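Local atomic coordinates of ABC transporter binding protein AcbH (PDB entry 3OO8), a protein that binds beta-D-galactopyranose with an exclusive preference, as the extracellular solute receptor of a bacterial ABC transporter. Residues A[211-214]-A[215-219]; A[385-388]-A[389-393]; A[115-118]-A[119-123]; A[72-75]-A[76-80]. The protein carries 2 engineered substitutions. All coordinates share one frame; numbering follows the deposited sequence.

Interaction 1: residues A[211-214]-A[215-219]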
loop_
_atom_site.group_PDB
_atom_site.type_symbol
_atom_site.label_atom_id
_atom_site.label_comp_id
_atom_site.label_asym_id
_atom_site.label_seq_id
_atom_site.Cartn_x
_atom_site.Cartn_y
_atom_site.Cartn_z
ATOM N N MET A 211 3.723 -12.462 -7.520
ATOM C CA MET A 211 2.951 -12.563 -6.286
ATOM C C MET A 211 2.010 -13.738 -6.279
ATOM O O MET A 211 1.832 -14.338 -5.227
ATOM C CB MET A 211 2.161 -11.282 -6.028
ATOM C CG MET A 211 3.094 -10.113 -5.693
ATOM S SD MET A 211 4.296 -10.148 -4.362
ATOM C CE MET A 211 5.786 -10.729 -5.158
ATOM N N LYS A 212 1.388 -14.011 -7.419
ATOM C CA LYS A 212 0.428 -15.123 -7.541
ATOM C C LYS A 212 1.118 -16.473 -7.833
ATOM O O LYS A 212 0.461 -17.521 -7.868
ATOM C CB LYS A 212 -0.621 -14.787 -8.570
ATOM C CG LYS A 212 -1.560 -13.621 -8.138
ATOM C CD LYS A 212 -2.559 -13.301 -9.210
ATOM C CE LYS A 212 -3.526 -12.214 -8.767
ATOM N NZ LYS A 212 -4.278 -12.544 -7.498
ATOM N N HIS A 213 2.447 -16.441 -7.924
ATOM C CA HIS A 213 3.265 -17.599 -8.333
ATOM C C HIS A 213 2.933 -18.133 -9.745
ATOM O O HIS A 213 3.056 -19.340 -10.020
ATOM C CB HIS A 213 3.227 -18.713 -7.288
ATOM C CG HIS A 213 4.312 -19.730 -7.443
ATOM N ND1 HIS A 213 5.649 -19.397 -7.514
ATOM C CD2 HIS A 213 4.252 -21.079 -7.530
ATOM C CE1 HIS A 213 6.368 -20.497 -7.655
ATOM N NE2 HIS A 213 5.544 -21.531 -7.667
ATOM N N GLU A 214 2.551 -17.227 -10.637
ATOM C CA GLU A 214 2.400 -17.492 -12.063
ATOM C C GLU A 214 3.750 -17.446 -12.779
ATOM O O GLU A 214 3.902 -17.940 -13.897
ATOM C CB GLU A 214 1.378 -16.534 -12.682
ATOM C CG GLU A 214 0.019 -16.858 -12.116
ATOM C CD GLU A 214 -1.006 -15.776 -12.304
ATOM O OE1 GLU A 214 -0.688 -14.729 -12.907
ATOM O OE2 GLU A 214 -2.136 -15.978 -11.800
ATOM N N VAL A 215 4.729 -16.868 -12.092
ATOM C CA VAL A 215 6.129 -16.846 -12.516
ATOM C C VAL A 215 6.896 -17.352 -11.270
ATOM O O VAL A 215 6.546 -17.030 -10.140
ATOM C CB VAL A 215 6.542 -15.368 -12.865
ATOM C CG1 VAL A 215 8.043 -15.149 -12.746
ATOM C CG2 VAL A 215 6.004 -14.974 -14.252
ATOM N N PRO A 216 7.940 -18.167 -11.455
ATOM C CA PRO A 216 8.654 -18.661 -10.265
ATOM C C PRO A 216 9.688 -17.683 -9.701
ATOM O O PRO A 216 10.140 -16.791 -10.418
ATOM C CB PRO A 216 9.403 -19.889 -10.787
ATOM C CG PRO A 216 9.578 -19.626 -12.235
ATOM C CD PRO A 216 8.481 -18.712 -12.712
ATOM N N TRP A 217 10.040 -17.859 -8.431
ATOM C CA TRP A 217 11.016 -16.986 -7.793
ATOM C C TRP A 217 12.390 -17.173 -8.375
ATOM O O TRP A 217 13.246 -16.366 -8.088
ATOM C CB TRP A 217 11.026 -17.166 -6.277
ATOM C CG TRP A 217 9.779 -16.546 -5.674
ATOM C CD1 TRP A 217 8.547 -17.127 -5.577
ATOM C CD2 TRP A 217 9.644 -15.201 -5.199
ATOM N NE1 TRP A 217 7.653 -16.228 -5.014
ATOM C CE2 TRP A 217 8.302 -15.039 -4.792
ATOM C CE3 TRP A 217 10.542 -14.121 -5.055
ATOM C CZ2 TRP A 217 7.824 -13.844 -4.231
ATOM C CZ3 TRP A 217 10.059 -12.911 -4.487
ATOM C CH2 TRP A 217 8.711 -12.797 -4.090
ATOM N N THR A 218 12.585 -18.226 -9.165
ATOM C CA THR A 218 13.854 -18.489 -9.841
ATOM C C THR A 218 13.936 -17.775 -11.187
ATOM O O THR A 218 14.942 -17.888 -11.897
ATOM C CB THR A 218 14.040 -19.994 -10.070
ATOM O OG1 THR A 218 12.790 -20.550 -10.521
ATOM C CG2 THR A 218 14.469 -20.663 -8.783
ATOM N N ASP A 219 12.884 -17.040 -11.543
ATOM C CA ASP A 219 12.859 -16.386 -12.845
ATOM C C ASP A 219 13.959 -15.345 -12.979
ATOM O O ASP A 219 14.292 -14.691 -11.996
ATOM C CB ASP A 219 11.513 -15.720 -13.071
ATOM C CG ASP A 219 11.354 -15.218 -14.485
ATOM O OD1 ASP A 219 11.012 -16.044 -15.358
ATOM O OD2 ASP A 219 11.529 -14.002 -14.723
HETATM O O HOH W 1 4.683 -16.161 -4.963
#
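Met211 CE reaches the six-membered ring of Trp217 obliquely, 3.7 Å from CH2 of Trp217, and a water lies in the indole plane at the edge that carries NE1. The second flat group, the imidazole of His213, also lies obliquely to its neighbours, the indole and Pro216. These groups meet round a Schellman motif that ends helix 204-212. His213 has positive phi (60°), and the chain runs on through Glu214 into Val215 and Pro216. A type I beta turn from Pro216 to Asp219 follows, closed by a bond from Asp219 N to Pro216 O of 3.0 Å. Asp219 is then the N-cap of helix 220-232, so the segment joins two helices with little chain between them.

Met211 reaches the indole because its chain is bent at both chi2 and chi3 (-56° and 92°). Its CB points away from the loop, but the bends bring the methyl back. The contact is apolar and buried. Trp217 also packs on Met379 and Met383 of helix 377-392 and on Ala406 of helix 396-413. Its backbone N is bonded to Glu407, which ties the loop to the C-terminal helix. Val215 O is buried here with no partner in the model.

The indole nitrogen is satisfied through the water. Trp217 NE1 donates to it at 3.0 Å, and the water in turn gives a weak bond of 3.4 Å to Met211 O.

Interaction 2: residues A[385-388]-A[389-393]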
loop_
_atom_site.group_PDB
_atom_site.type_symbol
_atom_site.label_atom_id
_atom_site.label_comp_id
_atom_site.label_asym_id
_atom_site.label_seq_id
_atom_site.Cartn_x
_atom_site.Cartn_y
_atom_site.Cartn_z
ATOM N N LYS A 385 12.531 -13.112 5.831
ATOM C CA LYS A 385 13.778 -13.660 6.305
ATOM C C LYS A 385 14.780 -13.777 5.167
ATOM O O LYS A 385 15.979 -13.520 5.352
ATOM C CB LYS A 385 13.535 -15.046 6.924
ATOM C CG LYS A 385 14.641 -15.496 7.844
ATOM C CD LYS A 385 14.360 -16.885 8.436
ATOM C CE LYS A 385 13.100 -16.910 9.296
ATOM N NZ LYS A 385 11.875 -17.126 8.470
ATOM N N LEU A 386 14.280 -14.140 3.985
ATOM C CA LEU A 386 15.190 -14.321 2.851
ATOM C C LEU A 386 15.781 -12.974 2.437
ATOM O O LEU A 386 16.937 -12.889 2.062
ATOM C CB LEU A 386 14.495 -15.029 1.670
ATOM C CG LEU A 386 14.051 -16.441 2.028
ATOM C CD1 LEU A 386 13.139 -16.979 0.910
ATOM C CD2 LEU A 386 15.282 -17.351 2.210
ATOM N N ILE A 387 14.985 -11.906 2.519
ATOM C CA ILE A 387 15.494 -10.587 2.178
ATOM C C ILE A 387 16.491 -10.099 3.215
ATOM O O ILE A 387 17.450 -9.462 2.867
ATOM C CB ILE A 387 14.358 -9.597 1.850
ATOM C CG1 ILE A 387 13.807 -9.970 0.469
ATOM C CG2 ILE A 387 14.846 -8.154 1.912
ATOM C CD1 ILE A 387 12.511 -9.284 0.093
ATOM N N GLN A 388 16.286 -10.477 4.476
ATOM C CA GLN A 388 17.270 -10.141 5.521
ATOM C C GLN A 388 18.585 -10.843 5.245
ATOM O O GLN A 388 19.670 -10.260 5.412
ATOM C CB GLN A 388 16.751 -10.508 6.905
ATOM C CG GLN A 388 15.784 -9.474 7.467
ATOM C CD GLN A 388 15.122 -9.918 8.736
ATOM O OE1 GLN A 388 15.012 -11.116 9.018
ATOM N NE2 GLN A 388 14.659 -8.954 9.515
ATOM N N GLN A 389 18.489 -12.077 4.764
ATOM C CA GLN A 389 19.684 -12.845 4.420
ATOM C C GLN A 389 20.446 -12.155 3.268
ATOM O O GLN A 389 21.676 -12.021 3.308
ATOM C CB GLN A 389 19.294 -14.300 4.122
ATOM C CG GLN A 389 20.471 -15.229 3.899
ATOM C CD GLN A 389 20.054 -16.694 3.815
ATOM O OE1 GLN A 389 18.863 -17.024 3.890
ATOM N NE2 GLN A 389 21.038 -17.577 3.636
ATOM N N PHE A 390 19.717 -11.645 2.274
ATOM C CA PHE A 390 20.332 -10.889 1.190
ATOM C C PHE A 390 21.027 -9.614 1.705
ATOM O O PHE A 390 22.168 -9.314 1.357
ATOM C CB PHE A 390 19.297 -10.508 0.113
ATOM C CG PHE A 390 19.841 -9.554 -0.911
ATOM C CD1 PHE A 390 20.663 -10.000 -1.948
ATOM C CD2 PHE A 390 19.569 -8.188 -0.827
ATOM C CE1 PHE A 390 21.179 -9.098 -2.900
ATOM C CE2 PHE A 390 20.099 -7.295 -1.759
ATOM C CZ PHE A 390 20.895 -7.736 -2.793
ATOM N N ILE A 391 20.316 -8.843 2.524
ATOM C CA ILE A 391 20.851 -7.626 3.106
ATOM C C ILE A 391 22.141 -7.922 3.856
ATOM O O ILE A 391 23.082 -7.152 3.730
ATOM C CB ILE A 391 19.820 -6.946 4.016
ATOM C CG1 ILE A 391 18.687 -6.357 3.158
ATOM C CG2 ILE A 391 20.480 -5.859 4.903
ATOM C CD1 ILE A 391 17.430 -6.014 3.925
ATOM N N ASP A 392 22.180 -9.023 4.622
ATOM C CA ASP A 392 23.401 -9.415 5.361
ATOM C C ASP A 392 24.612 -9.716 4.468
ATOM O O ASP A 392 25.765 -9.495 4.866
ATOM C CB ASP A 392 23.116 -10.667 6.193
ATOM C CG ASP A 392 22.376 -10.369 7.482
ATOM O OD1 ASP A 392 22.458 -9.222 7.965
ATOM O OD2 ASP A 392 21.733 -11.303 8.025
ATOM N N GLN A 393 24.355 -10.247 3.276
ATOM C CA GLN A 393 25.409 -10.637 2.339
ATOM C C GLN A 393 24.896 -10.518 0.914
ATOM O O GLN A 393 24.434 -11.514 0.332
ATOM C CB GLN A 393 25.843 -12.086 2.578
ATOM C CG GLN A 393 26.314 -12.361 4.007
ATOM C CD GLN A 393 27.147 -13.637 4.143
ATOM O OE1 GLN A 393 27.374 -14.360 3.171
ATOM N NE2 GLN A 393 27.636 -13.891 5.351
#
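Backbone bonds of the alpha-helical i to i+4 kind connect Lys385-Gln388 to Gln389-Asp392. Gln389 N donates to Lys385 O, Phe390 N to Leu386 O, Ile391 N to Ile387 O and Asp392 N to Gln388 O. The shortest of the four, Asp392 N to Gln388 O, is 2.9 Å. The longest, Phe390 N to Leu386 O, is 3.1 Å. The bond from Ile391 N is the straightest, at 169°. Gln393 then leaves helical geometry. Its N still donates to Gln389 O at 3.2 Å, and the helix finishes there.

One apolar contact follows the same spacing. Ile387 CG2 meets Ile391 CD1 at 3.9 Å, with the two side chains slanted across one another. CG2 of Ile387, anti to the backbone N, is the branch that makes this contact. Ile391 carries CG1 beside its own N (chi1 -70°), so this branch runs back over Ile387 O, with CG1 3.4 Å from that oxygen.

A methyl meets an amide oxygen three residues apart. Leu386 and Gln389 lie side by side and point the same way, with Leu386 CD2 a loose 4.0 Å from Gln389 OE1.

The amide of Gln388 is held from outside. The chain is extended beyond CG, and its NE2 is bonded to the backbone O of Asp184.

This is the last part of helix 377-392. Leu386 packs on helix 396-413, and Ile387 on helix 191-201. The ring of Phe390 meets Phe226 and Trp229 of helix 220-232 at about 55° to each, which wedges the helix among three others.

Interaction 3: residues A[115-118]-A[119-123]. With SO4 (sulfate ion), chain D.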
loop_
_atom_site.group_PDB
_atom_site.type_symbol
_atom_site.label_atom_id
_atom_site.label_comp_id
_atom_site.label_asym_id
_atom_site.label_seq_id
_atom_site.Cartn_x
_atom_site.Cartn_y
_atom_site.Cartn_z
ATOM N N GLY A 115 -17.729 6.797 -12.548
ATOM C CA GLY A 115 -17.268 8.067 -13.112
ATOM C C GLY A 115 -16.345 8.838 -12.192
ATOM O O GLY A 115 -15.630 9.747 -12.622
ATOM N N THR A 116 -16.350 8.441 -10.921
ATOM C CA THR A 116 -15.588 9.146 -9.884
ATOM C C THR A 116 -14.166 8.622 -9.737
ATOM O O THR A 116 -13.314 9.268 -9.071
ATOM C CB THR A 116 -16.359 9.016 -8.565
ATOM O OG1 THR A 116 -17.645 9.633 -8.759
ATOM C CG2 THR A 116 -15.604 9.677 -7.386
ATOM N N PHE A 117 -13.900 7.471 -10.347
ATOM C CA PHE A 117 -12.633 6.781 -10.146
ATOM C C PHE A 117 -11.815 6.537 -11.404
ATOM O O PHE A 117 -12.388 6.271 -12.468
ATOM C CB PHE A 117 -12.875 5.459 -9.427
ATOM C CG PHE A 117 -13.470 5.649 -8.084
ATOM C CD1 PHE A 117 -12.655 6.035 -7.029
ATOM C CD2 PHE A 117 -14.847 5.551 -7.891
ATOM C CE1 PHE A 117 -13.205 6.232 -5.758
ATOM C CE2 PHE A 117 -15.408 5.781 -6.637
ATOM C CZ PHE A 117 -14.591 6.119 -5.574
ATOM N N ASN A 118 -10.485 6.593 -11.263
ATOM C CA ASN A 118 -9.603 6.329 -12.417
ATOM C C ASN A 118 -9.388 4.841 -12.706
ATOM O O ASN A 118 -9.902 3.956 -12.012
ATOM C CB ASN A 118 -8.278 7.095 -12.320
ATOM C CG ASN A 118 -7.352 6.552 -11.264
ATOM O OD1 ASN A 118 -7.578 5.490 -10.690
ATOM N ND2 ASN A 118 -6.261 7.275 -11.027
ATOM N N ASP A 119 -8.594 4.568 -13.735
ATOM C CA ASP A 119 -8.369 3.180 -14.109
ATOM C C ASP A 119 -7.668 2.379 -13.020
ATOM O O ASP A 119 -8.020 1.225 -12.772
ATOM C CB ASP A 119 -7.648 3.091 -15.461
ATOM C CG ASP A 119 -8.582 3.355 -16.660
ATOM O OD1 ASP A 119 -9.812 3.520 -16.502
ATOM O OD2 ASP A 119 -8.063 3.407 -17.798
ATOM N N ALA A 120 -6.696 2.979 -12.338
ATOM C CA ALA A 120 -6.036 2.238 -11.271
ATOM C C ALA A 120 -7.031 1.808 -10.179
ATOM O O ALA A 120 -6.915 0.704 -9.633
ATOM C CB ALA A 120 -4.870 3.064 -10.638
ATOM N N ALA A 121 -7.939 2.724 -9.817
ATOM C CA ALA A 121 -8.933 2.469 -8.774
ATOM C C ALA A 121 -9.901 1.369 -9.167
ATOM O O ALA A 121 -10.286 0.526 -8.335
ATOM C CB ALA A 121 -9.693 3.775 -8.450
ATOM N N LYS A 122 -10.284 1.379 -10.442
ATOM C CA LYS A 122 -11.151 0.340 -10.963
ATOM C C LYS A 122 -10.440 -1.020 -10.942
ATOM O O LYS A 122 -10.988 -1.994 -10.407
ATOM C CB LYS A 122 -11.631 0.702 -12.370
ATOM C CG LYS A 122 -12.547 1.915 -12.345
ATOM C CD LYS A 122 -12.987 2.338 -13.737
ATOM C CE LYS A 122 -13.887 3.559 -13.605
ATOM N NZ LYS A 122 -14.409 4.055 -14.900
ATOM N N SER A 123 -9.193 -1.061 -11.425
ATOM C CA SER A 123 -8.422 -2.318 -11.430
ATOM C C SER A 123 -8.316 -2.977 -10.062
ATOM O O SER A 123 -8.515 -4.199 -9.935
ATOM C CB SER A 123 -6.997 -2.102 -11.964
ATOM O OG SER A 123 -7.091 -1.728 -13.321
HETATM S S SO4 D . -6.917 7.290 -16.046
HETATM O O1 SO4 D . -6.504 6.836 -17.375
HETATM O O2 SO4 D . -7.123 8.738 -16.092
HETATM O O3 SO4 D . -8.155 6.599 -15.681
HETATM O O4 SO4 D . -5.868 7.003 -15.064
HETATM O O HOH W 2 -11.694 5.279 -15.439
#
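Asn118 caps helix 119-124 through Ala121 N, while the next amide, Asp119 N, holds a sulfate ion that probably came from the crystallisation liquor. Asp119 N donates to sulfate O3 at 2.8 Å. Asn118, the N-cap, accepts from Ala121 N on its OD1 at 2.9 Å, with the donor nearly along the C=O axis (169°). The side chain can turn back in this way because CG stands between the backbone N and the carbonyl carbon (chi1 72°). Cap and anion thus engage different amide hydrogens of the same turn. The helix start would probably favour the anion, although the Asp119 carboxylate also lies close to it. Asn118 also gives its own carbonyl to Lys122 N, which begins the regular helical bonding.

On the inner side, Phe117 CB packs against Ala121 CB at 3.7 Å. The methyl CG2 of Thr116 lies over one face of the Phe117 ring, toward its rim, and Trp110 also meets that ring. Asn343 pairs with the backbone of Thr116.

Lys122 runs fully extended back past Phe117 O. One water joins three groups there: it donates to Phe117 O and to Asp119 OD1, and it accepts from Lys122 NZ at 3.0 Å.

Interaction 4: residues A[72-75]-A[76-80]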
loop_
_atom_site.group_PDB
_atom_site.type_symbol
_atom_site.label_atom_id
_atom_site.label_comp_id
_atom_site.label_asym_id
_atom_site.label_seq_id
_atom_site.Cartn_x
_atom_site.Cartn_y
_atom_site.Cartn_z
ATOM N N ASN A 72 -7.787 -12.172 11.046
ATOM C CA ASN A 72 -7.489 -13.605 11.235
ATOM C C ASN A 72 -8.693 -14.502 10.971
ATOM O O ASN A 72 -8.523 -15.645 10.528
ATOM C CB ASN A 72 -6.901 -13.869 12.624
ATOM C CG ASN A 72 -5.488 -13.347 12.778
ATOM O OD1 ASN A 72 -4.756 -13.156 11.798
ATOM N ND2 ASN A 72 -5.089 -13.124 14.030
ATOM N N ASN A 73 -9.900 -13.987 11.219
ATOM C CA ASN A 73 -11.114 -14.790 11.065
ATOM C C ASN A 73 -11.835 -14.614 9.735
ATOM O O ASN A 73 -12.900 -15.205 9.528
ATOM C CB ASN A 73 -12.079 -14.506 12.232
ATOM C CG ASN A 73 -13.301 -15.446 12.252
ATOM O OD1 ASN A 73 -13.163 -16.680 12.241
ATOM N ND2 ASN A 73 -14.497 -14.857 12.331
ATOM N N ILE A 74 -11.266 -13.834 8.822
ATOM C CA ILE A 74 -12.011 -13.477 7.604
ATOM C C ILE A 74 -12.658 -14.606 6.795
ATOM O O ILE A 74 -13.830 -14.518 6.440
ATOM C CB ILE A 74 -11.200 -12.500 6.691
ATOM C CG1 ILE A 74 -12.081 -11.903 5.590
ATOM C CG2 ILE A 74 -9.945 -13.165 6.118
ATOM C CD1 ILE A 74 -13.195 -11.042 6.103
ATOM N N SER A 75 -11.905 -15.658 6.477
ATOM C CA SER A 75 -12.468 -16.728 5.644
ATOM C C SER A 75 -13.641 -17.411 6.371
ATOM O O SER A 75 -14.710 -17.636 5.781
ATOM C CB SER A 75 -11.366 -17.732 5.260
ATOM O OG SER A 75 -11.892 -18.735 4.398
ATOM N N ASN A 76 -13.452 -17.724 7.652
ATOM C CA ASN A 76 -14.500 -18.370 8.459
ATOM C C ASN A 76 -15.712 -17.450 8.581
ATOM O O ASN A 76 -16.868 -17.884 8.495
ATOM C CB ASN A 76 -13.979 -18.678 9.868
ATOM C CG ASN A 76 -15.015 -19.386 10.743
ATOM O OD1 ASN A 76 -15.590 -20.403 10.352
ATOM N ND2 ASN A 76 -15.245 -18.855 11.932
ATOM N N TYR A 77 -15.421 -16.163 8.769
ATOM C CA TYR A 77 -16.452 -15.131 8.859
ATOM C C TYR A 77 -17.340 -15.066 7.622
ATOM O O TYR A 77 -18.570 -15.048 7.735
ATOM C CB TYR A 77 -15.791 -13.786 9.154
ATOM C CG TYR A 77 -16.687 -12.564 8.992
ATOM C CD1 TYR A 77 -17.532 -12.144 10.017
ATOM C CD2 TYR A 77 -16.625 -11.796 7.828
ATOM C CE1 TYR A 77 -18.349 -11.005 9.860
ATOM C CE2 TYR A 77 -17.408 -10.657 7.685
ATOM C CZ TYR A 77 -18.263 -10.266 8.698
ATOM O OH TYR A 77 -19.031 -9.113 8.538
ATOM N N LEU A 78 -16.728 -15.042 6.438
ATOM C CA LEU A 78 -17.477 -14.984 5.197
ATOM C C LEU A 78 -18.286 -16.259 4.971
ATOM O O LEU A 78 -19.347 -16.241 4.341
ATOM C CB LEU A 78 -16.508 -14.775 4.023
ATOM C CG LEU A 78 -15.840 -13.394 4.037
ATOM C CD1 LEU A 78 -14.718 -13.323 3.018
ATOM C CD2 LEU A 78 -16.886 -12.306 3.774
ATOM N N GLN A 79 -17.794 -17.375 5.492
ATOM C CA GLN A 79 -18.489 -18.647 5.251
ATOM C C GLN A 79 -19.609 -18.935 6.237
ATOM O O GLN A 79 -20.425 -19.825 6.001
ATOM C CB GLN A 79 -17.483 -19.792 5.213
ATOM C CG GLN A 79 -16.481 -19.596 4.093
ATOM C CD GLN A 79 -15.522 -20.741 3.942
ATOM O OE1 GLN A 79 -15.903 -21.822 3.501
ATOM N NE2 GLN A 79 -14.256 -20.499 4.267
ATOM N N GLY A 80 -19.656 -18.176 7.329
ATOM C CA GLY A 80 -20.670 -18.350 8.354
ATOM C C GLY A 80 -21.922 -17.532 8.126
ATOM O O GLY A 80 -22.714 -17.806 7.218
HETATM O O HOH W 3 -10.622 -17.852 8.842
#
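Asn76 ND2 donates to Asn73 OD1 at 3.0 Å, linking two amide side chains along helix 67-79. The donor lies in the carbonyl plane of Asn73, on a lone pair, and the amide planes are 64° apart. Further on, Gln79, extended beyond CG, lies along Ser75. Its NE2 gives a bond of 3.3 Å to Ser75 O, from above the carbonyl plane and not on a lone pair, and a weak one of 3.0 Å to Ser75 OG. Ser75 O also accepts from Gln79 N, which arrives from the opposite face. The regular backbone bonds Tyr77 N to Asn73 O and Leu78 N to Ile74 O keep these side chains in step.

The buried side is apolar. Ile74 CD1 touches Tyr77 CD2 at 3.9 Å, and Ile74 CG1 lies alongside Leu78 CD1. Beyond them, Ile74 packs beside Arg93 of helix 92-99, and Leu78 on Phe97. Arg93 and Gln71 bind beta-D-galactose in a crystal structure of this protein; the sugar is not bound to this chain here. Tyr77 OH is bonded to Asp83.

The chemistry implies an amphipathic turn: the outside carries one amide-amide bond and the grip of Gln79 on Ser75, and the inside is apolar.

How the interactions relate
Along the chain the order is interaction 4, interaction 3, interaction 1, interaction 2. Interaction 4 lies on helix 67-79, and interaction 3 spans the start of helix 119-124; their centres are 28 Å apart. Interactions 1 and 2 are closer, with centres 19 Å and nearest atoms about 6 Å apart. Helix 396-413 packs on both, and Trp217 also rests on helix 377-392, which carries interaction 2. Interactions 2 and 3 have centres 37 Å apart, on opposite sides of the chain's centre. Interaction 4 adjoins the galactose-binding Arg93, while the side chains of Met211 and Ile387 are about 9 and 10 Å from that of Glu372, an engineered position. Interactions 1, 2 and 4 thus probably surround one sugar site of this class 2 fold; interaction 3 lies away from it.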